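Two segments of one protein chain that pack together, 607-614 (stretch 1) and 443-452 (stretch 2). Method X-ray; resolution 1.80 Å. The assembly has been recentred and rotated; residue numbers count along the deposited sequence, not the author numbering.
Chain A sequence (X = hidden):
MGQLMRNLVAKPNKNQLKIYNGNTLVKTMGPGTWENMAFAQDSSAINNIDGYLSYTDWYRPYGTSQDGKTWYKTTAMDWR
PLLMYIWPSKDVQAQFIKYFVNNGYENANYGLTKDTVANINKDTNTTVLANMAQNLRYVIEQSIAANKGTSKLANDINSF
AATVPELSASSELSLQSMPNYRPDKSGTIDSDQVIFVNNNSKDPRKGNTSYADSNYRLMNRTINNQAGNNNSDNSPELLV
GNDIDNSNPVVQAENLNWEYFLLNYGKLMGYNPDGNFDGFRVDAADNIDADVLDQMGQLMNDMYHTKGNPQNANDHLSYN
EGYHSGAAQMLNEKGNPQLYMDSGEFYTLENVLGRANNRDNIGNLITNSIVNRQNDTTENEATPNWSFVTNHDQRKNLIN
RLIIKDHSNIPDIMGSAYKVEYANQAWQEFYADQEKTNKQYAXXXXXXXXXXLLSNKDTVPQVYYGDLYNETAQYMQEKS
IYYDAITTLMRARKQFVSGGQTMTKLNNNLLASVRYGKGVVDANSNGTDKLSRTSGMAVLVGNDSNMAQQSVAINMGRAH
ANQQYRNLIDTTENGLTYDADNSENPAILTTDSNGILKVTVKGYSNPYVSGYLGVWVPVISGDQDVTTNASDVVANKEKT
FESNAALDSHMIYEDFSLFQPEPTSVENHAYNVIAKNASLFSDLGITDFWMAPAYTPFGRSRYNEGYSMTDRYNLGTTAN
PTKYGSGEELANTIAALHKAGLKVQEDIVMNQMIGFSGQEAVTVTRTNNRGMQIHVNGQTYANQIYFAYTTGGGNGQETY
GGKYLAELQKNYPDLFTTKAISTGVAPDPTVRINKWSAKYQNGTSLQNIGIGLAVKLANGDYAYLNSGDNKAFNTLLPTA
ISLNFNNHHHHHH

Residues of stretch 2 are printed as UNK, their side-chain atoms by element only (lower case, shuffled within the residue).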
ATOM      1  N   PRO A 607     -24.180   4.433 -21.375  1.00 29.34           N
ATOM      2  CA  PRO A 607     -23.136   3.922 -20.485  1.00 28.92           C
ATOM      3  C   PRO A 607     -21.815   4.717 -20.484  1.00 27.92           C
ATOM      4  O   PRO A 607     -21.093   4.678 -19.483  1.00 26.65           O
ATOM      5  CB  PRO A 607     -22.908   2.484 -21.001  1.00 30.36           C
ATOM      6  CG  PRO A 607     -24.189   2.119 -21.682  1.00 31.43           C
ATOM      7  CD  PRO A 607     -24.617   3.401 -22.335  1.00 31.22           C
ATOM      8  N   TYR A 608     -21.541   5.419 -21.585  1.00 27.20           N
ATOM      9  CA  TYR A 608     -20.309   6.162 -21.791  1.00 27.44           C
ATOM     10  C   TYR A 608     -20.404   7.628 -21.338  1.00 26.97           C
ATOM     11  O   TYR A 608     -19.427   8.157 -20.815  1.00 25.72           O
ATOM     12  CB  TYR A 608     -19.919   6.110 -23.277  1.00 28.47           C
ATOM     13  CG  TYR A 608     -19.698   4.691 -23.773  1.00 29.36           C
ATOM     14  CD1 TYR A 608     -18.447   4.099 -23.688  1.00 29.90           C
ATOM     15  CD2 TYR A 608     -20.756   3.919 -24.295  1.00 31.66           C
ATOM     16  CE1 TYR A 608     -18.230   2.791 -24.117  1.00 30.33           C
ATOM     17  CE2 TYR A 608     -20.549   2.608 -24.723  1.00 32.32           C
ATOM     18  CZ  TYR A 608     -19.280   2.054 -24.624  1.00 33.14           C
ATOM     19  OH  TYR A 608     -19.042   0.772 -25.035  1.00 33.96           O
ATOM     20  N   VAL A 609     -21.570   8.256 -21.528  1.00 26.88           N
ATOM     21  CA  VAL A 609     -21.769   9.703 -21.301  1.00 27.05           C
ATOM     22  C   VAL A 609     -23.083   9.975 -20.546  1.00 28.26           C
ATOM     23  O   VAL A 609     -24.147   9.451 -20.912  1.00 28.06           O
ATOM     24  CB  VAL A 609     -21.779  10.486 -22.640  1.00 27.47           C
ATOM     25  CG1 VAL A 609     -21.969  11.992 -22.410  1.00 27.77           C
ATOM     26  CG2 VAL A 609     -20.513  10.216 -23.442  1.00 27.46           C
ATOM     27  N   SER A 610     -22.977  10.760 -19.470  1.00 26.47           N
ATOM     28  CA  SER A 610     -24.105  11.316 -18.739  1.00 26.05           C
ATOM     29  C   SER A 610     -23.918  12.831 -18.704  1.00 25.96           C
ATOM     30  O   SER A 610     -23.303  13.379 -17.770  1.00 25.90           O
ATOM     31  CB  SER A 610     -24.146  10.734 -17.336  1.00 25.76           C
ATOM     32  OG  SER A 610     -25.288  11.181 -16.631  1.00 25.49           O
ATOM     33  N   GLY A 611     -24.449  13.484 -19.728  1.00 25.92           N
ATOM     34  CA  GLY A 611     -24.114  14.869 -20.063  1.00 26.85           C
ATOM     35  C   GLY A 611     -23.688  14.945 -21.524  1.00 25.99           C
ATOM     36  O   GLY A 611     -24.453  14.551 -22.409  1.00 26.22           O
ATOM     37  N   TYR A 612     -22.466  15.403 -21.775  1.00 25.19           N
ATOM     38  CA  TYR A 612     -21.946  15.481 -23.145  1.00 24.54           C
ATOM     39  C   TYR A 612     -20.442  15.313 -23.176  1.00 23.64           C
ATOM     40  O   TYR A 612     -19.749  15.761 -22.253  1.00 23.02           O
ATOM     41  CB  TYR A 612     -22.314  16.821 -23.787  1.00 24.64           C
ATOM     42  CG  TYR A 612     -21.861  16.948 -25.246  1.00 24.93           C
ATOM     43  CD1 TYR A 612     -22.549  16.297 -26.273  1.00 25.04           C
ATOM     44  CD2 TYR A 612     -20.714  17.686 -25.586  1.00 24.43           C
ATOM     45  CE1 TYR A 612     -22.124  16.386 -27.596  1.00 24.93           C
ATOM     46  CE2 TYR A 612     -20.285  17.782 -26.903  1.00 23.69           C
ATOM     47  CZ  TYR A 612     -20.996  17.140 -27.906  1.00 25.50           C
ATOM     48  OH  TYR A 612     -20.569  17.247 -29.218  1.00 25.54           O
ATOM     49  N   LEU A 613     -19.940  14.707 -24.261  1.00 23.95           N
ATOM     50  CA  LEU A 613     -18.503  14.658 -24.562  1.00 24.17           C
ATOM     51  C   LEU A 613     -18.267  14.927 -26.040  1.00 24.95           C
ATOM     52  O   LEU A 613     -18.888  14.288 -26.902  1.00 28.27           O
ATOM     53  CB  LEU A 613     -17.880  13.295 -24.175  1.00 24.15           C
ATOM     54  CG  LEU A 613     -16.378  13.122 -24.495  1.00 24.34           C
ATOM     55  CD1 LEU A 613     -15.520  14.195 -23.809  1.00 23.36           C
ATOM     56  CD2 LEU A 613     -15.898  11.726 -24.128  1.00 23.81           C
ATOM     57  N   GLY A 614     -17.369  15.870 -26.333  1.00 23.02           N
ATOM     58  CA  GLY A 614     -16.904  16.104 -27.699  1.00 23.21           C
ATOM     59  C   GLY A 614     -15.425  16.458 -27.718  1.00 22.75           C
ATOM     60  O   GLY A 614     -14.964  17.183 -26.844  1.00 24.00           O
ATOM     61  N   UNK A 443     -18.275   4.501 -11.666  1.00 28.88           N
ATOM     62  CA  UNK A 443     -18.194   5.913 -12.042  1.00 27.95           C
ATOM     63  C   UNK A 443     -18.940   6.218 -13.319  1.00 27.57           C
ATOM     64  O   UNK A 443     -18.845   5.482 -14.286  1.00 28.54           O
ATOM     65  c   UNK A 443     -16.720   6.321 -12.224  1.00 26.95           C
ATOM     66  c   UNK A 443     -16.385   7.739 -10.209  1.00 27.26           C
ATOM     67  c   UNK A 443     -15.984   6.474 -10.919  1.00 26.93           C
ATOM     68  n   UNK A 443     -15.986   8.852 -10.761  1.00 26.18           N
ATOM     69  o   UNK A 443     -17.056   7.713  -9.177  1.00 29.32           O
ATOM     70  N   UNK A 444     -19.663   7.338 -13.319  1.00 29.01           N
ATOM     71  CA  UNK A 444     -20.216   7.915 -14.543  1.00 27.14           C
ATOM     72  C   UNK A 444     -19.122   8.677 -15.309  1.00 26.95           C
ATOM     73  O   UNK A 444     -18.119   9.095 -14.728  1.00 27.49           O
ATOM     74  c   UNK A 444     -21.358   8.871 -14.206  1.00 28.50           C
ATOM     75  c   UNK A 444     -22.760   7.602 -12.510  1.00 29.76           C
ATOM     76  c   UNK A 444     -22.649   8.207 -13.762  1.00 28.20           C
ATOM     77  c   UNK A 444     -25.025   6.969 -12.967  1.00 31.79           C
ATOM     78  c   UNK A 444     -23.936   6.975 -12.114  1.00 30.89           C
ATOM     79  c   UNK A 444     -24.941   7.576 -14.207  1.00 30.95           C
ATOM     80  c   UNK A 444     -23.753   8.187 -14.595  1.00 29.67           C
ATOM     81  o   UNK A 444     -26.213   6.360 -12.584  1.00 34.94           O
ATOM     82  N   UNK A 445     -19.335   8.843 -16.607  1.00 25.44           N
ATOM     83  CA  UNK A 445     -18.513   9.709 -17.453  1.00 25.95           C
ATOM     84  C   UNK A 445     -17.014   9.406 -17.446  1.00 25.17           C
ATOM     85  O   UNK A 445     -16.192  10.333 -17.412  1.00 24.25           O
ATOM     86  c   UNK A 445     -18.747  11.192 -17.063  1.00 24.55           C
ATOM     87  c   UNK A 445     -20.067  11.741 -17.572  1.00 25.51           C
ATOM     88  o   UNK A 445     -20.367  11.733 -18.787  1.00 26.02           O
ATOM     89  n   UNK A 445     -20.846  12.286 -16.659  1.00 25.54           N
ATOM     90  N   UNK A 446     -16.640   8.126 -17.489  1.00 25.19           N
ATOM     91  CA  UNK A 446     -15.219   7.767 -17.465  1.00 24.98           C
ATOM     92  C   UNK A 446     -14.459   8.354 -18.674  1.00 24.48           C
ATOM     93  O   UNK A 446     -13.372   8.938 -18.497  1.00 22.27           O
ATOM     94  c   UNK A 446     -13.522   5.875 -17.422  1.00 25.95           C
ATOM     95  c   UNK A 446     -15.505   5.816 -15.911  1.00 25.19           C
ATOM     96  c   UNK A 446     -14.999   6.243 -17.289  1.00 25.26           C
ATOM     97  N   UNK A 447     -15.025   8.243 -19.889  1.00 23.96           N
ATOM     98  CA  UNK A 447     -14.356   8.856 -21.041  1.00 24.61           C
ATOM     99  C   UNK A 447     -14.105  10.363 -20.900  1.00 23.78           C
ATOM    100  O   UNK A 447     -13.003  10.823 -21.198  1.00 23.37           O
ATOM    101  c   UNK A 447     -16.172   7.424 -20.318  1.00 25.45           C
ATOM    102  c   UNK A 447     -15.967   7.282 -21.813  1.00 25.61           C
ATOM    103  c   UNK A 447     -15.306   8.565 -22.198  1.00 25.20           C
ATOM    104  N   UNK A 448     -15.089  11.104 -20.402  1.00 24.63           N
ATOM    105  CA  UNK A 448     -14.909  12.548 -20.185  1.00 24.39           C
ATOM    106  C   UNK A 448     -13.882  12.856 -19.083  1.00 24.14           C
ATOM    107  O   UNK A 448     -13.128  13.832 -19.194  1.00 24.10           O
ATOM    108  c   UNK A 448     -16.259  13.224 -19.894  1.00 25.40           C
ATOM    109  N   UNK A 449     -13.857  12.058 -18.019  1.00 24.05           N
ATOM    110  CA  UNK A 449     -12.850  12.236 -16.984  1.00 23.56           C
ATOM    111  C   UNK A 449     -11.462  12.139 -17.608  1.00 24.19           C
ATOM    112  O   UNK A 449     -10.611  13.001 -17.355  1.00 22.14           O
ATOM    113  c   UNK A 449     -13.012  11.243 -15.838  1.00 23.83           C
ATOM    114  o   UNK A 449     -13.443  10.558 -12.922  1.00 23.11           O
ATOM    115  c   UNK A 449     -14.347  10.619 -13.763  1.00 22.97           C
ATOM    116  n   UNK A 449     -15.478   9.917 -13.656  1.00 23.03           N
ATOM    117  c   UNK A 449     -14.228  11.531 -14.970  1.00 23.36           C
ATOM    118  N   UNK A 450     -11.253  11.120 -18.452  1.00 22.81           N
ATOM    119  CA  UNK A 450      -9.977  10.979 -19.169  1.00 22.78           C
ATOM    120  C   UNK A 450      -9.708  12.081 -20.195  1.00 21.76           C
ATOM    121  O   UNK A 450      -8.553  12.476 -20.398  1.00 22.38           O
ATOM    122  c   UNK A 450     -10.044   7.629 -18.235  1.00 23.32           C
ATOM    123  c   UNK A 450      -9.478   6.690 -17.376  1.00 24.24           C
ATOM    124  c   UNK A 450      -9.856   9.590 -19.836  1.00 22.74           C
ATOM    125  c   UNK A 450      -9.248   8.555 -18.923  1.00 23.21           C
ATOM    126  c   UNK A 450      -7.868   8.518 -18.718  1.00 22.36           C
ATOM    127  c   UNK A 450      -8.107   6.667 -17.194  1.00 23.27           C
ATOM    128  c   UNK A 450      -7.296   7.582 -17.866  1.00 23.79           C
ATOM    129  o   UNK A 450      -7.525   5.756 -16.342  1.00 23.35           O
ATOM    130  N   UNK A 451     -10.749  12.555 -20.872  1.00 21.56           N
ATOM    131  CA  UNK A 451     -10.583  13.636 -21.854  1.00 21.30           C
ATOM    132  C   UNK A 451     -10.052  14.911 -21.189  1.00 20.55           C
ATOM    133  O   UNK A 451      -9.203  15.603 -21.767  1.00 20.37           O
ATOM    134  c   UNK A 451     -11.882  13.923 -22.573  1.00 22.47           C
ATOM    135  N   UNK A 452     -10.538  15.198 -19.982  1.00 19.50           N
ATOM    136  CA  UNK A 452     -10.033  16.308 -19.180  1.00 20.75           C
ATOM    137  C   UNK A 452      -8.600  16.025 -18.717  1.00 21.55           C
ATOM    138  O   UNK A 452      -7.695  16.845 -18.939  1.00 20.65           O
ATOM    139  c   UNK A 452     -12.337  17.121 -18.405  1.00 22.46           C
ATOM    140  c   UNK A 452     -10.959  16.601 -17.956  1.00 20.85           C
ATOM    141  c   UNK A 452     -10.298  17.557 -16.965  1.00 21.13           C
ATOM    142  c   UNK A 452     -12.337  18.514 -19.026  1.00 22.52           C
TER
HETATM  143  O   HOH W   1     -17.784  10.641 -20.809  1.00 24.45           O
HETATM  144  O   HOH W   2     -21.691   7.361 -17.750  1.00 28.21           O
HETATM  145  O   HOH W   3     -18.752   6.052 -18.045  1.00 26.83           O

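Position 443 carries three carbons in an unbranched run, the third bonded to one oxygen and one nitrogen. A terminal amide on that chain length is glutamine, Gln443; its side chain is out of reach of stretch 1.

At position 444 one carbon leads to a ring of six carbons bearing a single oxygen, which defines tyrosine. In Tyr444, ring atom CD2 lies 3.8 Å from Ser610 CB, and that carbon sits at the ring edge, near its plane.

Position 445 has two carbons, the second holding one oxygen and one nitrogen. The backbone amide of Ser610 points at the oxygen and the carbonyl of Ser610 accepts from the nitrogen, as expected of a carboxamide: asparagine. Asn445 OD1 accepts from Ser610 N (2.9 Å, 167°), and Asn445 ND2 donates to Ser610 O (2.9 Å, 169°).

Position 446 shows one carbon forking into two, a valine. Val446 begins the helix, and none of its side-chain atoms comes within 4.5 Å of stretch 1.

Three carbons at position 447 close a ring onto the backbone nitrogen, so this is proline. Pro447 CD lies 3.4 Å from Tyr608 O, CG meets the edge of the Tyr608 ring, and CB is 3.8 Å from Leu613 CD2.

A lone carbon at 448 identifies alanine; Ala448 CB is 4.1 Å from Leu613 CD1.

Position 449 again has three carbons ending in one oxygen and one nitrogen: glutamine. Gln449 NE2 donates to Tyr444 O (3.0 Å), a bond within stretch 2.

Position 450 repeats the six-carbon ring with one oxygen, giving Tyr450, out of reach of stretch 1.

Position 451 has a single carbon and is alanine; Ala451 CB is 3.9 Å from Leu613 CD1.

Position 452 has four carbons, forked at the first with one arm two carbons long: isoleucine. Ile452 makes no contact with stretch 1.

The contact, burying 409 Å² in all, combines a polar clasp with an apolar seat. Asn445 engages both backbone polar groups of Ser610, so its amide mimics a neighbouring strand. Although Asn445 occupies the N-cap position, its side chain makes no capping bond. Further along, Leu613 points toward the helix, its methyls meeting Pro447, Ala448 and Ala451, while the strand and helix axes approach to 8.8 Å at 47°. Three waters add bridges between the stretches: water 1 accepts from Ala448 N (2.8 Å) and donates to Tyr608 O (3.0 Å), while waters 2 and 3 link Pro607 O (3.2 and 3.1 Å) to Asn445 N and Val446 N respectively (both 3.0 Å).

Stretch 2 443-452: QYNVPAQYAI
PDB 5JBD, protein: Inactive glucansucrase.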